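Local coordinates for uncharacterized protein Atu2773 (Agrobacterium tumefaciens, PDB 2QV5), which is of unknown function but belongs to the divergent polysaccharide deacetylase family and may act on a carbohydrate, at residues 14-18 with 154-158; 55-59 with 241-245; 81-87 with 126-132; 87-91 with 132-138. All coordinates share one frame. Where two conformers were deposited one is given. Numbering follows the deposited sequence.

In the fold
From the N terminus, residues 14-18 meet 154-158 in contact 1 and close a long loop at the start of strand 157-160. Contact 2 opens inside that loop at 55-59 and closes beyond it at 241-245, so the two cross; they also touch through Met17 O and Ser245 OG. Contacts 3 and 4 are both nested within the loops closed by contacts 1 and 2. Contact 3 pairs strands 82-88 and 128-131 near the centre of the chain; contact 4 continues it from the shared Pro87 and Tyr132, crossing it along the chain. Contacts 1 and 2 lie near the starts of strands 157-160 and 58-62, with 241-245 leaving strand 239-241; contact 4 lies beyond the C-terminal ends of 82-88 and 128-131.

Contact 1: 14-18 with 154-158; sequences LRPME and RGLLF
Residues 14-18 run extended through Leu14 and Arg15, then enter a short helix at Pro16; Arg15 is its N-cap. Residues 154-158 pass from loop into strand at Leu157, with Gly155 at positive phi (76/25). The CA atoms approach at Arg15-Gly155 (4.5 Å) and Met17-Leu156 (5.4 Å). Met17 N donates to Gly155 O at 3.2 Å. Glycine suits position 155 doubly: its phi is positive, and a CB would collide with Pro16 CD and Arg15 CB. Pro16, favourable in a first helical turn, places CD 3.2 Å from Arg154 O and CB 3.8 Å from Leu156 CD2. Met17 (p, t, m) reaches along the strand, its CE 4.0 Å from Leu157 CB. Glu18 OE1 accepts Arg15 N at 3.1 Å, one half of a capping box, while Glu18 OE2 forms a salt bridge with Arg15 NH2 at 2.8 Å. The arrangement packs an N-terminal helical turn against a helix-to-strand connection at the N-terminal ends of the strands of a beta/alpha barrel, the fold of polysaccharide deacetylases.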
loop_
_atom_site.group_PDB
_atom_site.type_symbol
_atom_site.label_atom_id
_atom_site.label_comp_id
_atom_site.label_asym_id
_atom_site.label_seq_id
_atom_site.Cartn_x
_atom_site.Cartn_y
_atom_site.Cartn_z
ATOM N N LEU A 14 -16.662 -13.659 -2.458
ATOM C CA LEU A 14 -15.528 -13.341 -1.586
ATOM C C LEU A 14 -14.456 -12.548 -2.353
ATOM O O LEU A 14 -14.070 -12.902 -3.464
ATOM C CB LEU A 14 -14.940 -14.591 -0.918
ATOM C CG LEU A 14 -13.958 -14.342 0.240
ATOM C CD1 LEU A 14 -14.648 -13.797 1.494
ATOM C CD2 LEU A 14 -13.218 -15.597 0.577
ATOM N N ARG A 15 -14.026 -11.454 -1.737
ATOM C CA ARG A 15 -13.124 -10.484 -2.331
ATOM C C ARG A 15 -11.713 -10.776 -1.836
ATOM O O ARG A 15 -11.547 -11.230 -0.705
ATOM C CB ARG A 15 -13.548 -9.078 -1.894
ATOM C CG ARG A 15 -14.888 -8.659 -2.453
ATOM C CD ARG A 15 -15.337 -7.325 -1.878
ATOM N NE ARG A 15 -15.705 -7.475 -0.473
ATOM C CZ ARG A 15 -16.111 -6.481 0.309
ATOM N NH1 ARG A 15 -16.203 -5.247 -0.176
ATOM N NH2 ARG A 15 -16.423 -6.723 1.580
ATOM N N PRO A 16 -10.695 -10.536 -2.682
ATOM C CA PRO A 16 -9.292 -10.584 -2.235
ATOM C C PRO A 16 -9.023 -9.792 -0.958
ATOM O O PRO A 16 -8.298 -10.266 -0.081
ATOM C CB PRO A 16 -8.530 -9.974 -3.410
ATOM C CG PRO A 16 -9.362 -10.298 -4.599
ATOM C CD PRO A 16 -10.802 -10.280 -4.132
ATOM N N MET A 17 -9.655 -8.626 -0.824
ATOM C CA MET A 17 -9.476 -7.791 0.366
ATOM C C MET A 17 -10.011 -8.408 1.679
ATOM O O MET A 17 -9.618 -7.970 2.748
ATOM C CB MET A 17 -10.061 -6.394 0.140
ATOM C CG MET A 17 -11.574 -6.313 -0.030
ATOM S SD MET A 17 -12.039 -4.573 -0.323
ATOM C CE MET A 17 -11.607 -3.838 1.195
ATOM N N GLU A 18 -10.912 -9.396 1.569
ATOM C CA GLU A 18 -11.378 -10.220 2.692
ATOM C C GLU A 18 -10.531 -11.492 2.832
ATOM O O GLU A 18 -10.095 -11.848 3.931
ATOM C CB GLU A 18 -12.850 -10.612 2.492
ATOM C CG GLU A 18 -13.830 -9.452 2.547
ATOM C CD GLU A 18 -15.215 -9.787 1.969
ATOM O OE1 GLU A 18 -15.293 -10.476 0.924
ATOM O OE2 GLU A 18 -16.225 -9.329 2.554
ATOM N N ARG A 154 -12.505 -6.079 -9.042
ATOM C CA ARG A 154 -11.773 -7.292 -8.671
ATOM C C ARG A 154 -11.718 -7.501 -7.175
ATOM O O ARG A 154 -11.025 -8.400 -6.701
ATOM C CB ARG A 154 -10.348 -7.234 -9.201
ATOM C CG ARG A 154 -10.327 -7.206 -10.691
ATOM C CD ARG A 154 -8.923 -7.079 -11.234
ATOM N NE ARG A 154 -9.026 -6.976 -12.677
ATOM C CZ ARG A 154 -9.197 -8.005 -13.498
ATOM N NH1 ARG A 154 -9.258 -9.258 -13.043
ATOM N NH2 ARG A 154 -9.301 -7.776 -14.791
ATOM N N GLY A 155 -12.439 -6.670 -6.434
ATOM C CA GLY A 155 -12.545 -6.847 -4.994
ATOM C C GLY A 155 -11.303 -6.417 -4.236
ATOM O O GLY A 155 -11.043 -6.907 -3.134
ATOM N N LEU A 156 -10.539 -5.502 -4.822
ATOM C CA LEU A 156 -9.326 -4.984 -4.212
ATOM C C LEU A 156 -9.566 -3.577 -3.669
ATOM O O LEU A 156 -10.382 -2.816 -4.214
ATOM C CB LEU A 156 -8.190 -4.918 -5.248
ATOM C CG LEU A 156 -7.707 -6.206 -5.920
ATOM C CD1 LEU A 156 -7.007 -5.902 -7.252
ATOM C CD2 LEU A 156 -6.779 -6.960 -4.979
ATOM N N LEU A 157 -8.837 -3.231 -2.608
ATOM C CA LEU A 157 -8.862 -1.873 -2.071
ATOM C C LEU A 157 -7.805 -1.043 -2.771
ATOM O O LEU A 157 -6.858 -1.598 -3.311
ATOM C CB LEU A 157 -8.603 -1.883 -0.559
ATOM C CG LEU A 157 -7.238 -2.303 0.005
ATOM C CD1 LEU A 157 -6.250 -1.143 0.094
ATOM C CD2 LEU A 157 -7.496 -2.833 1.377
ATOM N N PHE A 158 -7.971 0.278 -2.751
ATOM C CA PHE A 158 -6.991 1.222 -3.312
ATOM C C PHE A 158 -6.479 2.120 -2.181
ATOM O O PHE A 158 -7.243 2.870 -1.566
ATOM C CB PHE A 158 -7.662 2.059 -4.425
ATOM C CG PHE A 158 -6.720 2.971 -5.182
ATOM C CD1 PHE A 158 -6.214 2.588 -6.420
ATOM C CD2 PHE A 158 -6.374 4.223 -4.679
ATOM C CE1 PHE A 158 -5.350 3.424 -7.133
ATOM C CE2 PHE A 158 -5.507 5.063 -5.377
ATOM C CZ PHE A 158 -4.999 4.667 -6.606
#

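Contact 2: 55-59 with 241-245; sequences PEVTL and IVGVS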
loop_
_atom_site.group_PDB
_atom_site.type_symbol
_atom_site.label_atom_id
_atom_site.label_comp_id
_atom_site.label_asym_id
_atom_site.label_seq_id
_atom_site.Cartn_x
_atom_site.Cartn_y
_atom_site.Cartn_z
ATOM N N PRO A 55 4.429 -9.001 12.093
ATOM C CA PRO A 55 3.448 -9.366 11.049
ATOM C C PRO A 55 2.256 -8.418 10.895
ATOM O O PRO A 55 1.525 -8.504 9.912
ATOM C CB PRO A 55 2.945 -10.740 11.493
ATOM C CG PRO A 55 3.355 -10.893 12.894
ATOM C CD PRO A 55 4.609 -10.091 13.066
ATOM N N GLU A 56 2.067 -7.539 11.872
ATOM C CA GLU A 56 0.965 -6.580 11.862
ATOM C C GLU A 56 1.236 -5.441 10.886
ATOM O O GLU A 56 0.322 -4.732 10.505
ATOM C CB GLU A 56 0.743 -6.016 13.263
ATOM C CG GLU A 56 0.091 -6.992 14.250
ATOM C CD GLU A 56 1.099 -7.889 14.978
ATOM O OE1 GLU A 56 2.317 -7.832 14.672
ATOM O OE2 GLU A 56 0.664 -8.661 15.859
ATOM N N VAL A 57 2.502 -5.268 10.510
ATOM C CA VAL A 57 2.901 -4.255 9.541
ATOM C C VAL A 57 2.578 -4.759 8.139
ATOM O O VAL A 57 3.003 -5.851 7.729
ATOM C CB VAL A 57 4.396 -3.897 9.698
ATOM C CG1 VAL A 57 4.861 -2.895 8.623
ATOM C CG2 VAL A 57 4.654 -3.327 11.090
ATOM N N THR A 58 1.816 -3.957 7.407
ATOM C CA THR A 58 1.432 -4.271 6.033
ATOM C C THR A 58 2.639 -4.015 5.130
ATOM O O THR A 58 3.355 -3.036 5.322
ATOM C CB THR A 58 0.225 -3.408 5.614
ATOM O OG1 THR A 58 -0.871 -3.703 6.487
ATOM C CG2 THR A 58 -0.194 -3.657 4.157
ATOM N N LEU A 59 2.877 -4.901 4.165
ATOM C CA LEU A 59 4.030 -4.732 3.268
ATOM C C LEU A 59 3.622 -4.409 1.832
ATOM O O LEU A 59 2.760 -5.070 1.256
ATOM C CB LEU A 59 4.954 -5.962 3.332
ATOM C CG LEU A 59 5.445 -6.367 4.739
ATOM C CD1 LEU A 59 6.243 -7.659 4.669
ATOM C CD2 LEU A 59 6.270 -5.291 5.407
ATOM N N ILE A 241 -2.160 -2.480 16.143
ATOM C CA ILE A 241 -1.718 -2.397 14.731
ATOM C C ILE A 241 -2.455 -3.450 13.896
ATOM O O ILE A 241 -2.403 -4.641 14.202
ATOM C CB ILE A 241 -0.176 -2.563 14.573
ATOM C CG1 ILE A 241 0.590 -1.745 15.642
ATOM C CG2 ILE A 241 0.268 -2.257 13.123
ATOM C CD1 ILE A 241 0.507 -0.240 15.495
ATOM N N VAL A 242 -3.183 -3.000 12.882
ATOM C CA VAL A 242 -3.998 -3.891 12.068
ATOM C C VAL A 242 -3.593 -3.771 10.602
ATOM O O VAL A 242 -2.987 -2.774 10.212
ATOM C CB VAL A 242 -5.518 -3.593 12.230
ATOM C CG1 VAL A 242 -5.937 -3.695 13.700
ATOM C CG2 VAL A 242 -5.886 -2.208 11.684
ATOM N N GLY A 243 -3.917 -4.781 9.799
ATOM C CA GLY A 243 -3.736 -4.688 8.338
ATOM C C GLY A 243 -4.544 -3.541 7.748
ATOM O O GLY A 243 -5.575 -3.151 8.309
ATOM N N VAL A 244 -4.065 -2.987 6.633
ATOM C CA VAL A 244 -4.750 -1.892 5.922
ATOM C C VAL A 244 -6.222 -2.194 5.612
ATOM O O VAL A 244 -7.073 -1.313 5.761
ATOM C CB VAL A 244 -3.985 -1.480 4.632
ATOM C CG1 VAL A 244 -4.866 -0.705 3.665
ATOM C CG2 VAL A 244 -2.807 -0.621 5.011
ATOM N N SER A 245 -6.509 -3.433 5.201
ATOM C CA SER A 245 -7.880 -3.857 4.886
ATOM C C SER A 245 -8.859 -3.643 6.035
ATOM O O SER A 245 -10.039 -3.374 5.806
ATOM C CB SER A 245 -7.916 -5.323 4.460
ATOM O OG SER A 245 -9.247 -5.713 4.183
HETATM O O HOH W 1 -0.503 -2.640 9.149
#
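In the parallel beta/alpha barrel, the lead-in to strand 58-62 meets the chain where it leaves strand 239-241 for the C-terminal helical turn 244-247. The two backbones come closest at Glu56-Val242 and Thr58-Gly243, with CA atoms 5.6 and 5.7 Å apart. Glu56 points its CA-CB bond at the partner but uses its aliphatic part for the contact: CB lies 3.8 Å from Ile241 CG2, and CG 3.4 Å from Ile241 O. Its carboxylate leads away, toward a long, weak ion pair with Arg22. Glu56 O stays 4.3 Å from Gly243 N, and a water sits between the chains instead, hydrogen-bonded to Glu56 O at 2.6 Å and to Val242 O at 2.7 Å. Val57 turns its apolar side chain the other way. Thr58, in the strand, bonds through its backbone to Ile34 and Val36 of strand 30-39. A small residue with a hydroxyl fits here, because the m rotamer sets OG1 into the gap beside Gly243, whose CA is 3.6 Å from it. The CA-CB bond of Val244 runs sideways, its CG2 is 3.9 Å from Thr58 OG1, and the side chain also covers Ala33, Val35 and Leu157. Thr58 OG1 hydrogen-bonds the same water at 2.9 Å and accepts a hydrogen bond from Val244 N at 3.3 Å.

Contact 3: 81-87 with 126-132; sequences EILLQIP and YTGVMNY
Strands 82-87 and 128-131 run parallel, their axes 4.5 Å apart at closest approach and crossing at -40°. Leu84 is in register with Val129, Gln85 with Met130, Ile86 with Asn131 and Pro87 with Tyr132. The ladder runs Thr127 N to Ile82 O (3.1 Å), Leu84 N to Gly128 O (3.0 Å), then Met130 N to Leu84 O, Ile86 N to Met130 O and Tyr132 N to Ile86 O, each 2.9 Å. At its start Glu81, extended (t, t), accepts Thr127 OG1 (p) at OE2, 2.9 Å. On one face, Leu84 (t, p) lays CB over the ring of Tyr126 (p), a CH-pi contact 4.0 Å from the centroid, and Ile86 (m, m) brings CG1 to 4.1 Å from Val129 CB; together with Tyr126 these residues form an apolar face. On the other, Leu83 (m, t) sets CD1 4.2 Å from the SD of Met130 (p, t, m), whose CG lies 3.4 Å from the CG of Gln85 (m, t). Here the unbranched chains lie side by side, while Gln85 OE1 bonds Gly38 N. This is the strand pair of a beta-alpha-beta unit whose helix 109-120 receives Tyr126 OH at Met120 O. Strand 58-62 flanks 82-88, helix 68-78 packs on Ile82, and strand 157-160 continues the sheet beyond 128-131.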
loop_
_atom_site.group_PDB
_atom_site.type_symbol
_atom_site.label_atom_id
_atom_site.label_comp_id
_atom_site.label_asym_id
_atom_site.label_seq_id
_atom_site.Cartn_x
_atom_site.Cartn_y
_atom_site.Cartn_z
ATOM N N GLU A 81 -0.179 -8.874 6.015
ATOM C CA GLU A 81 -1.005 -8.433 4.884
ATOM C C GLU A 81 -0.096 -7.766 3.855
ATOM O O GLU A 81 0.861 -7.076 4.203
ATOM C CB GLU A 81 -2.075 -7.441 5.327
ATOM C CG GLU A 81 -3.253 -7.354 4.373
ATOM C CD GLU A 81 -4.351 -6.447 4.880
ATOM O OE1 GLU A 81 -4.974 -6.798 5.913
ATOM O OE2 GLU A 81 -4.598 -5.398 4.228
ATOM N N ILE A 82 -0.390 -7.976 2.576
ATOM C CA ILE A 82 0.451 -7.498 1.473
ATOM C C ILE A 82 -0.343 -6.565 0.549
ATOM O O ILE A 82 -1.508 -6.845 0.280
ATOM C CB ILE A 82 1.021 -8.723 0.675
ATOM C CG1 ILE A 82 2.351 -9.202 1.260
ATOM C CG2 ILE A 82 1.285 -8.405 -0.794
ATOM C CD1 ILE A 82 2.269 -9.968 2.529
ATOM N N LEU A 83 0.292 -5.499 0.053
ATOM C CA LEU A 83 -0.264 -4.643 -1.015
ATOM C C LEU A 83 0.663 -4.659 -2.229
ATOM O O LEU A 83 1.883 -4.794 -2.080
ATOM C CB LEU A 83 -0.434 -3.205 -0.533
ATOM C CG LEU A 83 -1.446 -2.939 0.585
ATOM C CD1 LEU A 83 -1.468 -1.492 0.969
ATOM C CD2 LEU A 83 -2.844 -3.372 0.180
ATOM N N LEU A 84 0.087 -4.526 -3.425
ATOM C CA LEU A 84 0.873 -4.380 -4.647
ATOM C C LEU A 84 1.062 -2.902 -5.006
ATOM O O LEU A 84 0.088 -2.188 -5.162
ATOM C CB LEU A 84 0.164 -5.080 -5.807
ATOM C CG LEU A 84 0.867 -5.073 -7.168
ATOM C CD1 LEU A 84 2.276 -5.692 -7.093
ATOM C CD2 LEU A 84 -0.005 -5.804 -8.147
ATOM N N GLN A 85 2.305 -2.454 -5.152
ATOM C CA GLN A 85 2.561 -1.065 -5.577
ATOM C C GLN A 85 2.604 -0.939 -7.094
ATOM O O GLN A 85 3.435 -1.567 -7.751
ATOM C CB GLN A 85 3.864 -0.528 -5.008
ATOM C CG GLN A 85 3.827 -0.202 -3.554
ATOM C CD GLN A 85 5.205 0.104 -2.989
ATOM O OE1 GLN A 85 6.056 -0.776 -2.894
ATOM N NE2 GLN A 85 5.421 1.355 -2.600
ATOM N N ILE A 86 1.733 -0.096 -7.635
ATOM C CA ILE A 86 1.614 0.101 -9.071
ATOM C C ILE A 86 2.306 1.393 -9.499
ATOM O O ILE A 86 1.950 2.467 -9.017
ATOM C CB ILE A 86 0.124 0.141 -9.486
ATOM C CG1 ILE A 86 -0.579 -1.153 -9.068
ATOM C CG2 ILE A 86 -0.024 0.368 -10.992
ATOM C CD1 ILE A 86 -0.031 -2.375 -9.765
ATOM N N PRO A 87 3.297 1.296 -10.407
ATOM C CA PRO A 87 3.981 2.500 -10.903
ATOM C C PRO A 87 3.053 3.406 -11.731
ATOM O O PRO A 87 2.456 2.951 -12.703
ATOM C CB PRO A 87 5.119 1.932 -11.769
ATOM C CG PRO A 87 4.690 0.573 -12.147
ATOM C CD PRO A 87 3.832 0.064 -11.017
ATOM N N TYR A 126 -2.632 -10.539 -2.285
ATOM C CA TYR A 126 -2.621 -9.154 -1.817
ATOM C C TYR A 126 -4.053 -8.629 -1.699
ATOM O O TYR A 126 -4.935 -9.102 -2.400
ATOM C CB TYR A 126 -1.741 -8.253 -2.699
ATOM C CG TYR A 126 -2.044 -8.275 -4.182
ATOM C CD1 TYR A 126 -2.895 -7.325 -4.757
ATOM C CD2 TYR A 126 -1.458 -9.221 -5.014
ATOM C CE1 TYR A 126 -3.161 -7.341 -6.124
ATOM C CE2 TYR A 126 -1.717 -9.251 -6.369
ATOM C CZ TYR A 126 -2.568 -8.302 -6.916
ATOM O OH TYR A 126 -2.808 -8.329 -8.264
ATOM N N THR A 127 -4.276 -7.692 -0.773
ATOM C CA THR A 127 -5.625 -7.210 -0.470
ATOM C C THR A 127 -5.955 -6.012 -1.305
ATOM O O THR A 127 -7.114 -5.648 -1.444
ATOM C CB THR A 127 -5.802 -6.785 1.010
ATOM O OG1 THR A 127 -4.721 -5.920 1.404
ATOM C CG2 THR A 127 -5.861 -7.995 1.910
ATOM N N GLY A 128 -4.930 -5.354 -1.826
ATOM C CA GLY A 128 -5.193 -4.164 -2.584
ATOM C C GLY A 128 -3.966 -3.624 -3.250
ATOM O O GLY A 128 -2.890 -4.229 -3.181
ATOM N N VAL A 129 -4.133 -2.461 -3.870
ATOM C CA VAL A 129 -3.049 -1.815 -4.584
ATOM C C VAL A 129 -2.769 -0.450 -3.970
ATOM O O VAL A 129 -3.648 0.166 -3.346
ATOM C CB VAL A 129 -3.328 -1.666 -6.117
ATOM C CG1 VAL A 129 -3.660 -3.005 -6.769
ATOM C CG2 VAL A 129 -4.441 -0.669 -6.370
ATOM N N MET A 130 -1.540 0.017 -4.134
ATOM C CA MET A 130 -1.212 1.383 -3.756
ATOM C C MET A 130 -0.404 2.024 -4.876
ATOM O O MET A 130 0.211 1.327 -5.670
ATOM C CB MET A 130 -0.494 1.453 -2.387
ATOM C CG MET A 130 0.790 0.641 -2.256
ATOM S SD MET A 130 1.697 0.753 -0.663
ATOM C CE MET A 130 1.426 2.447 -0.196
ATOM N N ASN A 131 -0.444 3.349 -4.963
ATOM C CA ASN A 131 0.313 4.055 -5.993
ATOM C C ASN A 131 1.782 4.081 -5.627
ATOM O O ASN A 131 2.131 4.189 -4.453
ATOM C CB ASN A 131 -0.197 5.491 -6.168
ATOM C CG ASN A 131 -0.097 6.304 -4.901
ATOM O OD1 ASN A 131 -0.740 5.993 -3.899
ATOM N ND2 ASN A 131 0.724 7.349 -4.933
ATOM N N TYR A 132 2.634 3.922 -6.632
ATOM C CA TYR A 132 4.009 4.351 -6.518
ATOM C C TYR A 132 4.103 5.594 -7.385
ATOM O O TYR A 132 3.849 5.529 -8.602
ATOM C CB TYR A 132 5.003 3.281 -6.973
ATOM C CG TYR A 132 6.433 3.793 -6.937
ATOM C CD1 TYR A 132 6.981 4.298 -5.751
ATOM C CD2 TYR A 132 7.223 3.803 -8.086
ATOM C CE1 TYR A 132 8.285 4.794 -5.713
ATOM C CE2 TYR A 132 8.536 4.291 -8.056
ATOM C CZ TYR A 132 9.058 4.785 -6.866
ATOM O OH TYR A 132 10.348 5.272 -6.832
HETATM O O HOH W 2 3.864 4.383 -2.267
#

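Contact 4: 87-91 with 132-138; sequences PLEPF and YLGGRFL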
loop_
_atom_site.group_PDB
_atom_site.type_symbol
_atom_site.label_atom_id
_atom_site.label_comp_id
_atom_site.label_asym_id
_atom_site.label_seq_id
_atom_site.Cartn_x
_atom_site.Cartn_y
_atom_site.Cartn_z
ATOM N N PRO A 87 3.297 1.296 -10.407
ATOM C CA PRO A 87 3.981 2.500 -10.903
ATOM C C PRO A 87 3.053 3.406 -11.731
ATOM O O PRO A 87 2.456 2.951 -12.703
ATOM C CB PRO A 87 5.119 1.932 -11.769
ATOM C CG PRO A 87 4.690 0.573 -12.147
ATOM C CD PRO A 87 3.832 0.064 -11.017
ATOM N N LEU A 88 2.925 4.668 -11.319
ATOM C CA LEU A 88 2.067 5.647 -11.997
ATOM C C LEU A 88 2.862 6.894 -12.381
ATOM O O LEU A 88 3.855 7.212 -11.731
ATOM C CB LEU A 88 0.882 6.042 -11.117
ATOM C CG LEU A 88 -0.102 5.006 -10.559
ATOM C CD1 LEU A 88 -1.146 5.754 -9.747
ATOM C CD2 LEU A 88 -0.781 4.211 -11.656
ATOM N N GLU A 89 2.421 7.600 -13.425
ATOM C CA GLU A 89 3.215 8.697 -14.013
ATOM C C GLU A 89 3.433 9.861 -13.050
ATOM O O GLU A 89 2.468 10.483 -12.608
ATOM C CB GLU A 89 2.585 9.215 -15.304
ATOM C CG GLU A 89 3.513 10.109 -16.130
ATOM C CD GLU A 89 2.787 10.867 -17.226
ATOM O OE1 GLU A 89 1.744 10.376 -17.705
ATOM O OE2 GLU A 89 3.261 11.957 -17.612
ATOM N N PRO A 90 4.706 10.148 -12.724
ATOM C CA PRO A 90 5.033 11.293 -11.878
ATOM C C PRO A 90 5.099 12.586 -12.702
ATOM O O PRO A 90 4.973 12.541 -13.934
ATOM C CB PRO A 90 6.407 10.929 -11.328
ATOM C CG PRO A 90 7.034 10.092 -12.409
ATOM C CD PRO A 90 5.911 9.409 -13.150
ATOM N N PHE A 91 5.295 13.722 -12.034
ATOM C CA PHE A 91 5.437 15.012 -12.722
ATOM C C PHE A 91 6.726 15.154 -13.543
ATOM O O PHE A 91 6.758 15.893 -14.531
ATOM C CB PHE A 91 5.316 16.174 -11.734
ATOM C CG PHE A 91 3.900 16.530 -11.392
ATOM C CD1 PHE A 91 3.039 17.030 -12.371
ATOM C CD2 PHE A 91 3.424 16.370 -10.093
ATOM C CE1 PHE A 91 1.726 17.359 -12.064
ATOM C CE2 PHE A 91 2.111 16.701 -9.774
ATOM C CZ PHE A 91 1.259 17.194 -10.766
ATOM N N TYR A 132 2.634 3.922 -6.632
ATOM C CA TYR A 132 4.009 4.351 -6.518
ATOM C C TYR A 132 4.103 5.594 -7.385
ATOM O O TYR A 132 3.849 5.529 -8.602
ATOM C CB TYR A 132 5.003 3.281 -6.973
ATOM C CG TYR A 132 6.433 3.793 -6.937
ATOM C CD1 TYR A 132 6.981 4.298 -5.751
ATOM C CD2 TYR A 132 7.223 3.803 -8.086
ATOM C CE1 TYR A 132 8.285 4.794 -5.713
ATOM C CE2 TYR A 132 8.536 4.291 -8.056
ATOM C CZ TYR A 132 9.058 4.785 -6.866
ATOM O OH TYR A 132 10.348 5.272 -6.832
ATOM N N LEU A 133 4.426 6.715 -6.738
ATOM C CA LEU A 133 4.456 8.053 -7.356
ATOM C C LEU A 133 3.068 8.474 -7.838
ATOM O O LEU A 133 2.114 8.435 -7.065
ATOM C CB LEU A 133 5.548 8.173 -8.433
ATOM C CG LEU A 133 6.979 7.792 -8.026
ATOM C CD1 LEU A 133 7.902 7.900 -9.205
ATOM C CD2 LEU A 133 7.482 8.660 -6.884
ATOM N N GLY A 134 2.957 8.895 -9.096
ATOM C CA GLY A 134 1.661 9.178 -9.691
ATOM C C GLY A 134 1.169 10.600 -9.586
ATOM O O GLY A 134 -0.023 10.838 -9.747
ATOM N N GLY A 135 2.084 11.538 -9.326
ATOM C CA GLY A 135 1.752 12.961 -9.231
ATOM C C GLY A 135 0.935 13.500 -10.392
ATOM O O GLY A 135 -0.065 14.196 -10.188
ATOM N N ARG A 136 1.358 13.168 -11.609
ATOM C CA ARG A 136 0.629 13.537 -12.823
ATOM C C ARG A 136 -0.632 12.688 -13.002
ATOM O O ARG A 136 -1.711 13.233 -13.236
ATOM C CB ARG A 136 1.552 13.426 -14.050
ATOM C CG ARG A 136 0.897 13.633 -15.431
ATOM C CD ARG A 136 0.505 15.088 -15.709
ATOM N NE ARG A 136 1.620 16.025 -15.550
ATOM C CZ ARG A 136 2.322 16.554 -16.550
ATOM N NH1 ARG A 136 2.042 16.251 -17.814
ATOM N NH2 ARG A 136 3.314 17.394 -16.282
ATOM N N PHE A 137 -0.490 11.367 -12.863
ATOM C CA PHE A 137 -1.569 10.411 -13.134
ATOM C C PHE A 137 -2.816 10.583 -12.252
ATOM O O PHE A 137 -3.947 10.530 -12.752
ATOM C CB PHE A 137 -1.051 8.972 -13.026
ATOM C CG PHE A 137 -1.942 7.951 -13.682
ATOM C CD1 PHE A 137 -1.780 7.636 -15.023
ATOM C CD2 PHE A 137 -2.938 7.302 -12.958
ATOM C CE1 PHE A 137 -2.600 6.701 -15.637
ATOM C CE2 PHE A 137 -3.760 6.362 -13.563
ATOM C CZ PHE A 137 -3.588 6.055 -14.900
ATOM N N LEU A 138 -2.602 10.802 -10.957
ATOM C CA LEU A 138 -3.693 10.858 -9.981
ATOM C C LEU A 138 -4.590 12.082 -10.111
ATOM O O LEU A 138 -5.738 12.057 -9.671
ATOM C CB LEU A 138 -3.152 10.718 -8.542
ATOM C CG LEU A 138 -2.500 9.369 -8.191
ATOM C CD1 LEU A 138 -1.659 9.472 -6.905
ATOM C CD2 LEU A 138 -3.514 8.203 -8.123
#
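The parallel ladder makes its last clear backbone bond at Leu88 N, which donates to Tyr132 O at 3.0 Å; Pro87 N cannot donate, so within these two segments the pairing donor is Leu88 N. Glu89 O then serves two donors. Phe137 N lies 3.1 Å from it with good geometry, while Arg136 N, also 3.1 Å from Glu89 O, makes a weak, bent bond. The 135-138 turn has helical angles, and within it Leu138 N finds Gly134 O at 2.8 Å. Such a turn, following a strand and preceding helix 141-153, belongs to the loops at the C-terminal ends of barrel strands, the end where beta/alpha-barrel enzymes generally place their active sites. Gly134 has positive phi and little space beside Leu88 CB; at Gly135 a CB would clash with Phe91 CD2, because the Phe91 ring lies face-on over Gly135 C and Arg136 CA. Glu89 OE1 accepts from Ala105 N, whereas its OE2 is 4.5 Å from Arg136 NH1, a proximity of charges and not a salt bridge. Leu133 O is satisfied by Asn131 ND2. Leu88, whose CA-CB bond points toward 132-138, puts CD2 over the Phe137 ring, 4.0 Å from Phe137 CD2, and CD1 3.8 Å from Leu138 CD2.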